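Fumarate lyase (PDB 3C8T) belongs to the fumarate lyase superfamily, whose long, mainly helical subunits assemble as homotetramers, though its own specific role is not established. Local coordinates at residues Thr104-Asp109 against Val188-Ala193; Leu260-Glu265 against Asp351-Asn356; Met371-His376 against Pro408-Pro413. All coordinates share one frame; numbering follows the deposited sequence.

Contact 1: Thr104-Asp109 against Val188-Ala193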
ATOM      1  N   THR A 104      -4.571   7.439  30.389  1.00 30.28           N
ATOM      2  CA  THR A 104      -4.805   6.155  29.732  1.00 30.43           C
ATOM      3  C   THR A 104      -3.715   5.743  28.713  1.00 30.07           C
ATOM      4  O   THR A 104      -3.171   4.626  28.809  1.00 30.25           O
ATOM      5  CB  THR A 104      -6.220   6.148  29.110  1.00 30.59           C
ATOM      6  OG1 THR A 104      -7.152   6.167  30.183  1.00 31.18           O
ATOM      7  CG2 THR A 104      -6.462   4.895  28.251  1.00 29.90           C
ATOM      8  N   GLN A 105      -3.372   6.635  27.775  1.00 28.99           N
ATOM      9  CA  GLN A 105      -2.294   6.304  26.807  1.00 28.89           C
ATOM     10  C   GLN A 105      -0.908   6.032  27.425  1.00 29.19           C
ATOM     11  O   GLN A 105      -0.061   5.306  26.831  1.00 29.14           O
ATOM     12  CB  GLN A 105      -2.177   7.368  25.715  1.00 28.84           C
ATOM     13  CG  GLN A 105      -1.525   6.839  24.449  1.00 27.82           C
ATOM     14  CD  GLN A 105      -1.259   7.920  23.410  1.00 26.99           C
ATOM     15  OE1 GLN A 105      -1.622   9.090  23.601  1.00 26.04           O
ATOM     16  NE2 GLN A 105      -0.615   7.537  22.311  1.00 22.56           N
ATOM     17  N   ASP A 106      -0.655   6.593  28.603  1.00 29.02           N
ATOM     18  CA  ASP A 106       0.584   6.259  29.316  1.00 29.85           C
ATOM     19  C   ASP A 106       0.620   4.766  29.634  1.00 29.14           C
ATOM     20  O   ASP A 106       1.594   4.092  29.368  1.00 29.43           O
ATOM     21  CB  ASP A 106       0.702   7.032  30.613  1.00 29.33           C
ATOM     22  CG  ASP A 106       0.924   8.490  30.401  1.00 32.56           C
ATOM     23  OD1 ASP A 106       1.373   8.901  29.305  1.00 36.65           O
ATOM     24  OD2 ASP A 106       0.664   9.241  31.356  1.00 32.38           O
ATOM     25  N   ILE A 107      -0.467   4.266  30.213  1.00 30.20           N
ATOM     26  CA  ILE A 107      -0.522   2.879  30.661  1.00 29.25           C
ATOM     27  C   ILE A 107      -0.559   1.936  29.474  1.00 29.10           C
ATOM     28  O   ILE A 107       0.143   0.900  29.487  1.00 29.44           O
ATOM     29  CB  ILE A 107      -1.726   2.590  31.602  1.00 29.24           C
ATOM     30  CG1 ILE A 107      -1.814   3.606  32.755  1.00 30.68           C
ATOM     31  CG2 ILE A 107      -1.630   1.162  32.167  1.00 29.34           C
ATOM     32  CD1 ILE A 107      -0.550   3.753  33.646  1.00 28.19           C
ATOM     33  N   MET A 108      -1.350   2.305  28.454  1.00 28.46           N
ATOM     34  CA  MET A 108      -1.489   1.498  27.214  1.00 28.00           C
ATOM     35  C   MET A 108      -0.228   1.479  26.341  1.00 28.58           C
ATOM     36  O   MET A 108       0.131   0.418  25.830  1.00 28.67           O
ATOM     37  CB  MET A 108      -2.701   1.957  26.404  1.00 28.49           C
ATOM     38  CG  MET A 108      -4.043   1.713  27.111  1.00 28.44           C
ATOM     39  SD  MET A 108      -5.549   2.172  26.167  1.00 27.01           S
ATOM     40  CE  MET A 108      -5.532   0.789  25.006  1.00 29.99           C
ATOM     41  N   ASP A 109       0.460   2.625  26.212  1.00 28.03           N
ATOM     42  CA  ASP A 109       1.740   2.700  25.506  1.00 28.09           C
ATOM     43  C   ASP A 109       2.817   1.895  26.218  1.00 28.09           C
ATOM     44  O   ASP A 109       3.564   1.115  25.610  1.00 27.92           O
ATOM     45  CB  ASP A 109       2.230   4.153  25.444  1.00 28.30           C
ATOM     46  CG  ASP A 109       1.750   4.913  24.191  1.00 29.83           C
ATOM     47  OD1 ASP A 109       1.050   4.344  23.344  1.00 29.49           O
ATOM     48  OD2 ASP A 109       2.103   6.105  24.055  1.00 31.66           O
ATOM     49  N   VAL A 188       9.777   3.951  28.313  1.00 29.10           N
ATOM     50  CA  VAL A 188       8.540   4.133  29.076  1.00 28.88           C
ATOM     51  C   VAL A 188       7.691   5.204  28.412  1.00 28.26           C
ATOM     52  O   VAL A 188       8.229   6.135  27.764  1.00 28.70           O
ATOM     53  CB  VAL A 188       8.901   4.515  30.574  1.00 29.57           C
ATOM     54  CG1 VAL A 188       9.185   6.048  30.771  1.00 28.24           C
ATOM     55  CG2 VAL A 188       7.834   4.060  31.499  1.00 32.15           C
ATOM     56  N   GLU A 189       6.377   5.100  28.548  1.00 27.99           N
ATOM     57  CA  GLU A 189       5.545   6.286  28.317  1.00 28.39           C
ATOM     58  C   GLU A 189       4.876   6.724  29.635  1.00 29.09           C
ATOM     59  O   GLU A 189       4.041   5.986  30.177  1.00 27.91           O
ATOM     60  CB  GLU A 189       4.462   6.046  27.263  1.00 28.28           C
ATOM     61  CG  GLU A 189       3.642   7.302  27.000  1.00 28.40           C
ATOM     62  CD  GLU A 189       4.181   8.099  25.834  1.00 28.69           C
ATOM     63  OE1 GLU A 189       4.920   9.049  26.101  1.00 26.64           O
ATOM     64  OE2 GLU A 189       3.884   7.765  24.664  1.00 29.55           O
ATOM     65  N   PHE A 190       5.252   7.896  30.152  1.00 29.49           N
ATOM     66  CA  PHE A 190       4.528   8.467  31.284  1.00 30.40           C
ATOM     67  C   PHE A 190       4.561   9.988  31.224  1.00 31.36           C
ATOM     68  O   PHE A 190       5.581  10.630  31.600  1.00 31.44           O
ATOM     69  CB  PHE A 190       5.073   7.961  32.634  1.00 30.61           C
ATOM     70  CG  PHE A 190       4.286   8.461  33.803  1.00 30.82           C
ATOM     71  CD1 PHE A 190       3.005   7.966  34.052  1.00 29.26           C
ATOM     72  CD2 PHE A 190       4.818   9.449  34.636  1.00 30.41           C
ATOM     73  CE1 PHE A 190       2.263   8.447  35.119  1.00 32.84           C
ATOM     74  CE2 PHE A 190       4.103   9.953  35.689  1.00 31.36           C
ATOM     75  CZ  PHE A 190       2.816   9.463  35.958  1.00 32.35           C
ATOM     76  N   SER A 191       3.475  10.568  30.707  1.00 31.44           N
ATOM     77  CA  SER A 191       3.452  12.018  30.501  1.00 31.85           C
ATOM     78  C   SER A 191       2.119  12.679  30.788  1.00 31.63           C
ATOM     79  O   SER A 191       2.005  13.886  30.677  1.00 32.22           O
ATOM     80  CB  SER A 191       3.901  12.390  29.084  1.00 33.01           C
ATOM     81  OG  SER A 191       5.292  12.151  28.898  1.00 34.48           O
ATOM     82  N   GLY A 192       1.108  11.905  31.134  1.00 31.22           N
ATOM     83  CA  GLY A 192      -0.151  12.492  31.507  1.00 32.65           C
ATOM     84  C   GLY A 192      -0.963  13.022  30.338  1.00 33.86           C
ATOM     85  O   GLY A 192      -0.549  12.918  29.171  1.00 33.88           O
ATOM     86  N   ALA A 193      -2.095  13.647  30.680  1.00 34.67           N
ATOM     87  CA  ALA A 193      -3.240  13.839  29.777  1.00 35.57           C
ATOM     88  C   ALA A 193      -2.883  14.626  28.539  1.00 36.04           C
ATOM     89  O   ALA A 193      -3.272  14.241  27.447  1.00 36.55           O
ATOM     90  CB  ALA A 193      -4.392  14.500  30.509  1.00 36.16           C
TER

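Contact 2: Leu260-Glu265 against Asp351-Asn356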
ATOM      1  N   LEU A 260      11.939 -28.937 -12.554  1.00 28.21           N
ATOM      2  CA  LEU A 260      13.169 -28.642 -11.821  1.00 27.45           C
ATOM      3  C   LEU A 260      13.468 -29.715 -10.781  1.00 27.18           C
ATOM      4  O   LEU A 260      14.465 -30.432 -10.918  1.00 26.89           O
ATOM      5  CB  LEU A 260      13.152 -27.235 -11.173  1.00 27.85           C
ATOM      6  CG  LEU A 260      13.584 -26.089 -12.082  1.00 28.57           C
ATOM      7  CD1 LEU A 260      12.583 -25.958 -13.279  1.00 27.28           C
ATOM      8  CD2 LEU A 260      13.677 -24.766 -11.318  1.00 26.94           C
ATOM      9  N   GLY A 261      12.614 -29.801  -9.755  1.00 26.46           N
ATOM     10  CA  GLY A 261      12.653 -30.854  -8.753  1.00 26.03           C
ATOM     11  C   GLY A 261      13.933 -30.876  -7.951  1.00 26.99           C
ATOM     12  O   GLY A 261      14.376 -31.944  -7.509  1.00 27.22           O
ATOM     13  N   GLU A 262      14.503 -29.697  -7.717  1.00 26.82           N
ATOM     14  CA  GLU A 262      15.816 -29.577  -7.107  1.00 27.79           C
ATOM     15  C   GLU A 262      15.812 -29.626  -5.576  1.00 28.20           C
ATOM     16  O   GLU A 262      16.849 -29.899  -4.980  1.00 27.30           O
ATOM     17  CB  GLU A 262      16.533 -28.333  -7.600  1.00 27.08           C
ATOM     18  CG  GLU A 262      16.901 -28.433  -9.046  1.00 28.99           C
ATOM     19  CD  GLU A 262      17.496 -27.156  -9.587  1.00 33.05           C
ATOM     20  OE1 GLU A 262      17.483 -26.133  -8.842  1.00 32.41           O
ATOM     21  OE2 GLU A 262      17.966 -27.174 -10.751  1.00 28.62           O
ATOM     22  N   VAL A 263      14.648 -29.350  -4.974  1.00 29.50           N
ATOM     23  CA  VAL A 263      14.422 -29.421  -3.522  1.00 29.64           C
ATOM     24  C   VAL A 263      12.972 -29.814  -3.210  1.00 30.96           C
ATOM     25  O   VAL A 263      12.115 -29.851  -4.097  1.00 30.94           O
ATOM     26  CB  VAL A 263      14.722 -28.059  -2.763  1.00 29.73           C
ATOM     27  CG1 VAL A 263      16.180 -27.594  -2.948  1.00 28.39           C
ATOM     28  CG2 VAL A 263      13.706 -26.971  -3.122  1.00 27.89           C
ATOM     29  N   ALA A 264      12.714 -30.079  -1.930  1.00 30.98           N
ATOM     30  CA  ALA A 264      11.394 -30.348  -1.429  1.00 31.99           C
ATOM     31  C   ALA A 264      11.341 -29.921   0.044  1.00 32.37           C
ATOM     32  O   ALA A 264      12.349 -30.021   0.785  1.00 32.21           O
ATOM     33  CB  ALA A 264      11.022 -31.885  -1.594  1.00 32.54           C
ATOM     34  N   GLU A 265      10.176 -29.427   0.447  1.00 32.58           N
ATOM     35  CA  GLU A 265       9.902 -28.995   1.808  1.00 34.24           C
ATOM     36  C   GLU A 265       9.872 -30.244   2.649  1.00 34.41           C
ATOM     37  O   GLU A 265       9.587 -31.300   2.123  1.00 33.55           O
ATOM     38  CB  GLU A 265       8.504 -28.328   1.890  1.00 33.67           C
ATOM     39  CG  GLU A 265       8.438 -26.871   1.315  1.00 35.28           C
ATOM     40  CD  GLU A 265       7.170 -26.084   1.774  1.00 36.46           C
ATOM     41  OE1 GLU A 265       6.337 -26.629   2.565  1.00 33.71           O
ATOM     42  OE2 GLU A 265       7.051 -24.901   1.365  1.00 37.62           O
ATOM     43  N   ASP A 351      21.204 -34.724  -7.402  1.00 32.88           N
ATOM     44  CA  ASP A 351      21.008 -35.444  -8.656  1.00 34.68           C
ATOM     45  C   ASP A 351      20.174 -34.661  -9.640  1.00 33.60           C
ATOM     46  O   ASP A 351      20.578 -34.502 -10.787  1.00 32.24           O
ATOM     47  CB  ASP A 351      20.424 -36.875  -8.438  1.00 36.21           C
ATOM     48  CG  ASP A 351      19.077 -36.889  -7.645  1.00 39.49           C
ATOM     49  OD1 ASP A 351      18.740 -35.908  -6.963  1.00 43.15           O
ATOM     50  OD2 ASP A 351      18.353 -37.907  -7.699  1.00 44.83           O
ATOM     51  N   ARG A 352      19.031 -34.133  -9.194  1.00 33.52           N
ATOM     52  CA  ARG A 352      18.225 -33.279 -10.071  1.00 33.45           C
ATOM     53  C   ARG A 352      18.994 -31.989 -10.410  1.00 32.55           C
ATOM     54  O   ARG A 352      18.877 -31.499 -11.509  1.00 31.87           O
ATOM     55  CB  ARG A 352      16.855 -32.935  -9.466  1.00 34.18           C
ATOM     56  CG  ARG A 352      15.811 -34.034  -9.503  1.00 36.84           C
ATOM     57  CD  ARG A 352      15.518 -34.554 -10.906  1.00 39.13           C
ATOM     58  NE  ARG A 352      14.805 -33.594 -11.752  1.00 43.66           N
ATOM     59  CZ  ARG A 352      13.484 -33.360 -11.688  1.00 42.99           C
ATOM     60  NH1 ARG A 352      12.736 -33.989 -10.783  1.00 40.56           N
ATOM     61  NH2 ARG A 352      12.915 -32.474 -12.508  1.00 42.58           N
ATOM     62  N   MET A 353      19.796 -31.483  -9.470  1.00 31.09           N
ATOM     63  CA  MET A 353      20.555 -30.268  -9.688  1.00 30.78           C
ATOM     64  C   MET A 353      21.579 -30.435 -10.824  1.00 32.89           C
ATOM     65  O   MET A 353      21.757 -29.542 -11.663  1.00 32.33           O
ATOM     66  CB  MET A 353      21.250 -29.797  -8.381  1.00 29.89           C
ATOM     67  CG  MET A 353      20.319 -29.120  -7.329  1.00 29.33           C
ATOM     68  SD  MET A 353      21.093 -28.715  -5.714  1.00 26.11           S
ATOM     69  CE  MET A 353      19.722 -27.772  -4.985  1.00 29.77           C
ATOM     70  N   ARG A 354      22.281 -31.561 -10.783  1.00 35.20           N
ATOM     71  CA  ARG A 354      23.327 -31.953 -11.739  1.00 38.02           C
ATOM     72  C   ARG A 354      22.663 -32.137 -13.108  1.00 37.57           C
ATOM     73  O   ARG A 354      23.158 -31.659 -14.124  1.00 37.78           O
ATOM     74  CB  ARG A 354      23.940 -33.287 -11.247  1.00 37.14           C
ATOM     75  CG  ARG A 354      25.314 -33.692 -11.781  1.00 42.03           C
ATOM     76  CD  ARG A 354      25.856 -35.102 -11.217  1.00 43.24           C
ATOM     77  NE  ARG A 354      25.182 -35.659 -10.013  1.00 50.92           N
ATOM     78  CZ  ARG A 354      25.422 -35.291  -8.742  1.00 54.57           C
ATOM     79  NH1 ARG A 354      26.327 -34.339  -8.450  1.00 58.25           N
ATOM     80  NH2 ARG A 354      24.745 -35.862  -7.747  1.00 53.23           N
ATOM     81  N   GLU A 355      21.519 -32.814 -13.129  1.00 38.07           N
ATOM     82  CA  GLU A 355      20.793 -33.034 -14.372  1.00 39.65           C
ATOM     83  C   GLU A 355      20.347 -31.718 -15.019  1.00 38.12           C
ATOM     84  O   GLU A 355      20.476 -31.535 -16.244  1.00 38.11           O
ATOM     85  CB  GLU A 355      19.619 -33.972 -14.115  1.00 39.64           C
ATOM     86  CG  GLU A 355      18.667 -34.219 -15.323  1.00 44.20           C
ATOM     87  CD  GLU A 355      17.434 -35.066 -14.923  1.00 45.34           C
ATOM     88  OE1 GLU A 355      16.303 -34.756 -15.396  1.00 49.41           O
ATOM     89  OE2 GLU A 355      17.603 -36.029 -14.108  1.00 52.67           O
ATOM     90  N   ASN A 356      19.850 -30.778 -14.216  1.00 35.84           N
ATOM     91  CA  ASN A 356      19.391 -29.513 -14.790  1.00 34.93           C
ATOM     92  C   ASN A 356      20.593 -28.674 -15.286  1.00 34.75           C
ATOM     93  O   ASN A 356      20.521 -28.012 -16.321  1.00 34.57           O
ATOM     94  CB  ASN A 356      18.489 -28.736 -13.800  1.00 34.64           C
ATOM     95  CG  ASN A 356      17.218 -29.517 -13.425  1.00 34.44           C
ATOM     96  OD1 ASN A 356      16.721 -30.316 -14.209  1.00 34.96           O
ATOM     97  ND2 ASN A 356      16.691 -29.274 -12.237  1.00 33.73           N
TER
HETATM   98  O   HOH W   1      20.518 -26.748 -11.479  1.00 29.98           O

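Contact 3: Met371-His376 against Pro408-Pro413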
ATOM      1  N   MET A 371      36.673 -16.873 -22.304  1.00 40.26           N
ATOM      2  CA  MET A 371      37.791 -16.546 -21.395  0.50 40.24           C
ATOM      3  C   MET A 371      39.075 -17.247 -21.861  1.00 40.69           C
ATOM      4  O   MET A 371      40.143 -16.654 -21.947  1.00 40.70           O
ATOM      5  CB  MET A 371      37.436 -16.954 -19.942  0.50 40.21           C
ATOM      6  CG  MET A 371      38.501 -16.664 -18.836  0.50 40.30           C
ATOM      7  SD  MET A 371      38.298 -17.661 -17.315  0.50 38.91           S
ATOM      8  CE  MET A 371      38.221 -19.321 -18.038  0.50 38.71           C
ATOM      9  N   ALA A 372      38.966 -18.537 -22.154  1.00 40.49           N
ATOM     10  CA  ALA A 372      40.145 -19.301 -22.564  1.00 40.99           C
ATOM     11  C   ALA A 372      40.658 -18.957 -23.966  1.00 41.22           C
ATOM     12  O   ALA A 372      41.849 -19.092 -24.249  1.00 41.74           O
ATOM     13  CB  ALA A 372      39.872 -20.793 -22.469  1.00 41.18           C
ATOM     14  N   LEU A 373      39.752 -18.537 -24.837  1.00 41.12           N
ATOM     15  CA  LEU A 373      40.060 -18.313 -26.225  1.00 41.26           C
ATOM     16  C   LEU A 373      40.674 -16.926 -26.436  1.00 42.02           C
ATOM     17  O   LEU A 373      41.646 -16.796 -27.169  1.00 41.18           O
ATOM     18  CB  LEU A 373      38.799 -18.507 -27.101  1.00 41.29           C
ATOM     19  CG  LEU A 373      38.971 -18.467 -28.637  1.00 39.93           C
ATOM     20  CD1 LEU A 373      40.021 -19.500 -29.163  1.00 39.31           C
ATOM     21  CD2 LEU A 373      37.658 -18.656 -29.344  1.00 40.77           C
ATOM     22  N   ALA A 374      40.108 -15.915 -25.772  1.00 43.16           N
ATOM     23  CA  ALA A 374      40.539 -14.508 -25.870  1.00 44.68           C
ATOM     24  C   ALA A 374      42.059 -14.251 -25.976  1.00 45.64           C
ATOM     25  O   ALA A 374      42.488 -13.510 -26.860  1.00 46.18           O
ATOM     26  CB  ALA A 374      39.935 -13.690 -24.741  1.00 44.43           C
ATOM     27  N   PRO A 375      42.876 -14.831 -25.075  1.00 46.59           N
ATOM     28  CA  PRO A 375      44.318 -14.626 -25.287  1.00 47.56           C
ATOM     29  C   PRO A 375      44.857 -15.021 -26.681  1.00 47.91           C
ATOM     30  O   PRO A 375      45.926 -14.534 -27.056  1.00 47.56           O
ATOM     31  CB  PRO A 375      44.976 -15.491 -24.195  1.00 47.25           C
ATOM     32  CG  PRO A 375      43.965 -15.593 -23.133  1.00 47.50           C
ATOM     33  CD  PRO A 375      42.616 -15.603 -23.843  1.00 47.01           C
ATOM     34  N   HIS A 376      44.137 -15.876 -27.422  1.00 47.54           N
ATOM     35  CA  HIS A 376      44.604 -16.364 -28.726  1.00 47.80           C
ATOM     36  C   HIS A 376      44.067 -15.532 -29.883  1.00 47.22           C
ATOM     37  O   HIS A 376      44.800 -15.184 -30.814  1.00 47.46           O
ATOM     38  CB  HIS A 376      44.230 -17.841 -28.947  1.00 47.90           C
ATOM     39  CG  HIS A 376      44.813 -18.764 -27.929  1.00 50.10           C
ATOM     40  ND1 HIS A 376      46.061 -19.336 -28.070  1.00 51.39           N
ATOM     41  CD2 HIS A 376      44.330 -19.201 -26.740  1.00 51.14           C
ATOM     42  CE1 HIS A 376      46.325 -20.079 -27.008  1.00 52.32           C
ATOM     43  NE2 HIS A 376      45.290 -20.014 -26.187  1.00 51.85           N
ATOM     44  N   PRO A 408      38.075 -25.166 -36.372  1.00 45.58           N
ATOM     45  CA  PRO A 408      39.536 -25.111 -36.098  1.00 46.37           C
ATOM     46  C   PRO A 408      40.047 -23.811 -35.459  1.00 46.97           C
ATOM     47  O   PRO A 408      41.089 -23.818 -34.793  1.00 47.10           O
ATOM     48  CB  PRO A 408      40.173 -25.352 -37.491  1.00 46.22           C
ATOM     49  CG  PRO A 408      39.067 -26.046 -38.295  1.00 46.14           C
ATOM     50  CD  PRO A 408      37.803 -25.349 -37.817  1.00 45.37           C
ATOM     51  N   GLU A 409      39.325 -22.709 -35.660  1.00 47.75           N
ATOM     52  CA  GLU A 409      39.684 -21.439 -35.039  1.00 48.18           C
ATOM     53  C   GLU A 409      39.531 -21.468 -33.495  1.00 48.36           C
ATOM     54  O   GLU A 409      39.991 -20.554 -32.811  1.00 48.33           O
ATOM     55  CB  GLU A 409      38.882 -20.282 -35.675  1.00 48.59           C
ATOM     56  CG  GLU A 409      37.353 -20.280 -35.449  1.00 50.28           C
ATOM     57  CD  GLU A 409      36.549 -21.027 -36.531  1.00 55.35           C
ATOM     58  OE1 GLU A 409      35.477 -20.498 -36.926  1.00 57.91           O
ATOM     59  OE2 GLU A 409      36.967 -22.128 -36.984  1.00 54.36           O
ATOM     60  N   VAL A 410      38.887 -22.517 -32.961  1.00 47.98           N
ATOM     61  CA  VAL A 410      38.850 -22.760 -31.512  1.00 47.70           C
ATOM     62  C   VAL A 410      39.623 -24.035 -31.143  1.00 47.71           C
ATOM     63  O   VAL A 410      40.453 -24.020 -30.226  1.00 47.40           O
ATOM     64  CB  VAL A 410      37.395 -22.960 -30.956  1.00 47.81           C
ATOM     65  CG1 VAL A 410      37.321 -22.608 -29.446  1.00 46.72           C
ATOM     66  CG2 VAL A 410      36.391 -22.192 -31.752  1.00 48.14           C
ATOM     67  N   ALA A 411      39.295 -25.140 -31.816  1.00 47.70           N
ATOM     68  CA  ALA A 411      39.867 -26.459 -31.514  1.00 48.26           C
ATOM     69  C   ALA A 411      41.400 -26.473 -31.551  1.00 48.63           C
ATOM     70  O   ALA A 411      42.035 -26.961 -30.606  1.00 49.12           O
ATOM     71  CB  ALA A 411      39.294 -27.510 -32.418  1.00 47.72           C
ATOM     72  N   LYS A 412      41.996 -25.890 -32.599  1.00 48.75           N
ATOM     73  CA  LYS A 412      43.469 -25.899 -32.742  1.00 48.03           C
ATOM     74  C   LYS A 412      44.177 -25.063 -31.660  1.00 46.89           C
ATOM     75  O   LYS A 412      45.089 -25.574 -30.995  1.00 47.44           O
ATOM     76  CB  LYS A 412      43.921 -25.524 -34.180  1.00 48.81           C
ATOM     77  N   PRO A 413      43.776 -23.781 -31.459  1.00 45.36           N
ATOM     78  CA  PRO A 413      44.460 -23.095 -30.350  1.00 44.53           C
ATOM     79  C   PRO A 413      44.247 -23.736 -28.948  1.00 43.34           C
ATOM     80  O   PRO A 413      45.177 -23.771 -28.160  1.00 42.65           O
ATOM     81  CB  PRO A 413      43.903 -21.660 -30.401  1.00 44.54           C
ATOM     82  CG  PRO A 413      42.659 -21.755 -31.225  1.00 45.13           C
ATOM     83  CD  PRO A 413      42.819 -22.901 -32.152  1.00 44.76           C
TER

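Contact 1: Thr104-Asp109 against Val188-Ala193
D106 has CG beside its own backbone N and anti to the carbonyl carbon (chi1 -69°), which sends its carboxylate off the first turn of helix 104-140 into the backbone of the 188-193 loop. E189 does the reverse, with CG anti to the backbone N (chi1 -178°) and a chain that bends at CG, so that its side chain runs alongside that of D109, pointing the same way, with the carboxylate planes 32° apart. The D106 grip is on amides. G192 N gives OD2 a bond of 2.7 Å on the syn lone pair, while S191 N reaches OD1 at 3.0 Å from well above the carboxylate plane and adds a weak bond to OD2. G192 adopts positive phi here, and two successive N-H groups meet one carboxylate. F190 leaves the backbone away from the helix, yet its ring atom CD1 lies 3.8 Å from D106 OD2, which sits oblique to the ring. H225 NE2 makes a further hydrogen bond with D106 OD1. Beside this, D109 CB packs 3.4 Å from E189 CB, and D109 OD2 stands 2.5 Å from E189 OE2. R228 makes a salt bridge to D109 OD2, and W224 is the chief polar partner of E189. The chemistry implies a buried acidic cluster in which backbone amides and H225 hold D106, while the arginine probably offsets negative charge where two acids lie so close.

Contact 2: Leu260-Glu265 against Asp351-Asn356
N356 reaches from helix 350-357 to the loop at L260-E262 and spends both hydrogens of its amide nitrogen there. ND2 donates to L260 O at 2.8 Å and to E262 OE2 at 2.9 Å, the second bond nearly straight at 169°, and both acceptors lie almost in the amide plane. The side chains of E262 and N356 meet tip to tip, their flat ends turned 34° from each other, and ND2 comes to OE2 from its anti side. That oxygen is well supplied: R149 makes a salt bridge to it, and a water donates to it at 2.7 Å. The same water gives its other hydrogen to M353 O at 3.1 Å, linking the carboxylate to the helix backbone as well as to the N356 side chain.

R352 behaves differently. Its chain bends at CG and CD, so that the guanidinium comes back over the loop, with L260 O and G261 CA over one face. NH2 is 3.0 Å from L260 O, but the angle is too poor for a hydrogen bond; NH2 instead donates to T258 O. G261, at positive phi, presents only its backbone to the arginine. The apolar share falls to M353, whose extended chain crosses E262 at about a right angle, with CG 3.9 Å from E262 CB and the methyl CE 4.1 Å from V263 CG1.

E259 of a neighbouring subunit packs against L260 and N356, and H359 of that same subunit against R352. Within the chain, strand 263-264 pairs antiparallel with strand 347-348, just ahead of helix 350-357, while M255 of helix 229-255 and M146 of strand 145-150 close in on E262 and M353.

Contact 3: Met371-His376 against Pro408-Pro413
L373 and H376, one turn apart, carry this contact from helix 366-377 onto helix 408-414, where V410 and P413 receive them. L373 has CG anti to the backbone N (chi1 -173°), and its fork divides the work: CD2 meets V410 CG1 at 4.0 Å, with the two side chains crossing at about a right angle, while CD1 lies 4.0 Å from P413 CG and 3.8 Å from the carbonyl oxygen of E409. Next to it, CB of P413 sits over one face of the H376 imidazole, toward its rim, in a CH-pi contact. P413 CB stands 4.2 Å from the ring centroid and 24° off the ring normal, displaced toward the CG and ND1 side of the ring. No hydrogen bond crosses between the two segments, so the join rests on apolar and CH-pi contacts.

Both segments belong to the C-terminal helical region related to that of adenylosuccinate lyase, a cluster of helices at one end of the elongated subunit. The two short axes run at 91° to each other with a closest approach of 10.4 Å, so the touching patch is small.

Proline shapes the backbone behind these side chains. P375 has no N-H to give, helix 366-377 kinks there, and H376 N turns to L373 O at 2.7 Å. P413 likewise marks a kink in its helix, and its ring serves as a contact surface for both L373 and H376. Farther out, helix 379-395 packs behind the pair: A382 and I385 touch L373, and I385 also touches V410. L419 of helix 416-422 lies against V410.

In the fold
The three contacts follow one another along the chain and none touches another. Contact 1 sits on one side of the chain's centre and contacts 2 and 3 on the other: the centres of contacts 1 and 3 are about 76 Å apart, those of 1 and 2 about 56 Å. Contacts 2 and 3 are closer, about 20 Å between nearest atoms, and their helices 350-357 and 366-377 are consecutive. Contacts 1 and 2 each have at least one other subunit packed against them. In this superfamily active sites form where subunits of the tetramer meet; contact 1, buried and polar with two other copies nearby, is consistent with such a neighbourhood, whereas contact 3 is apolar packing in the C-terminal region.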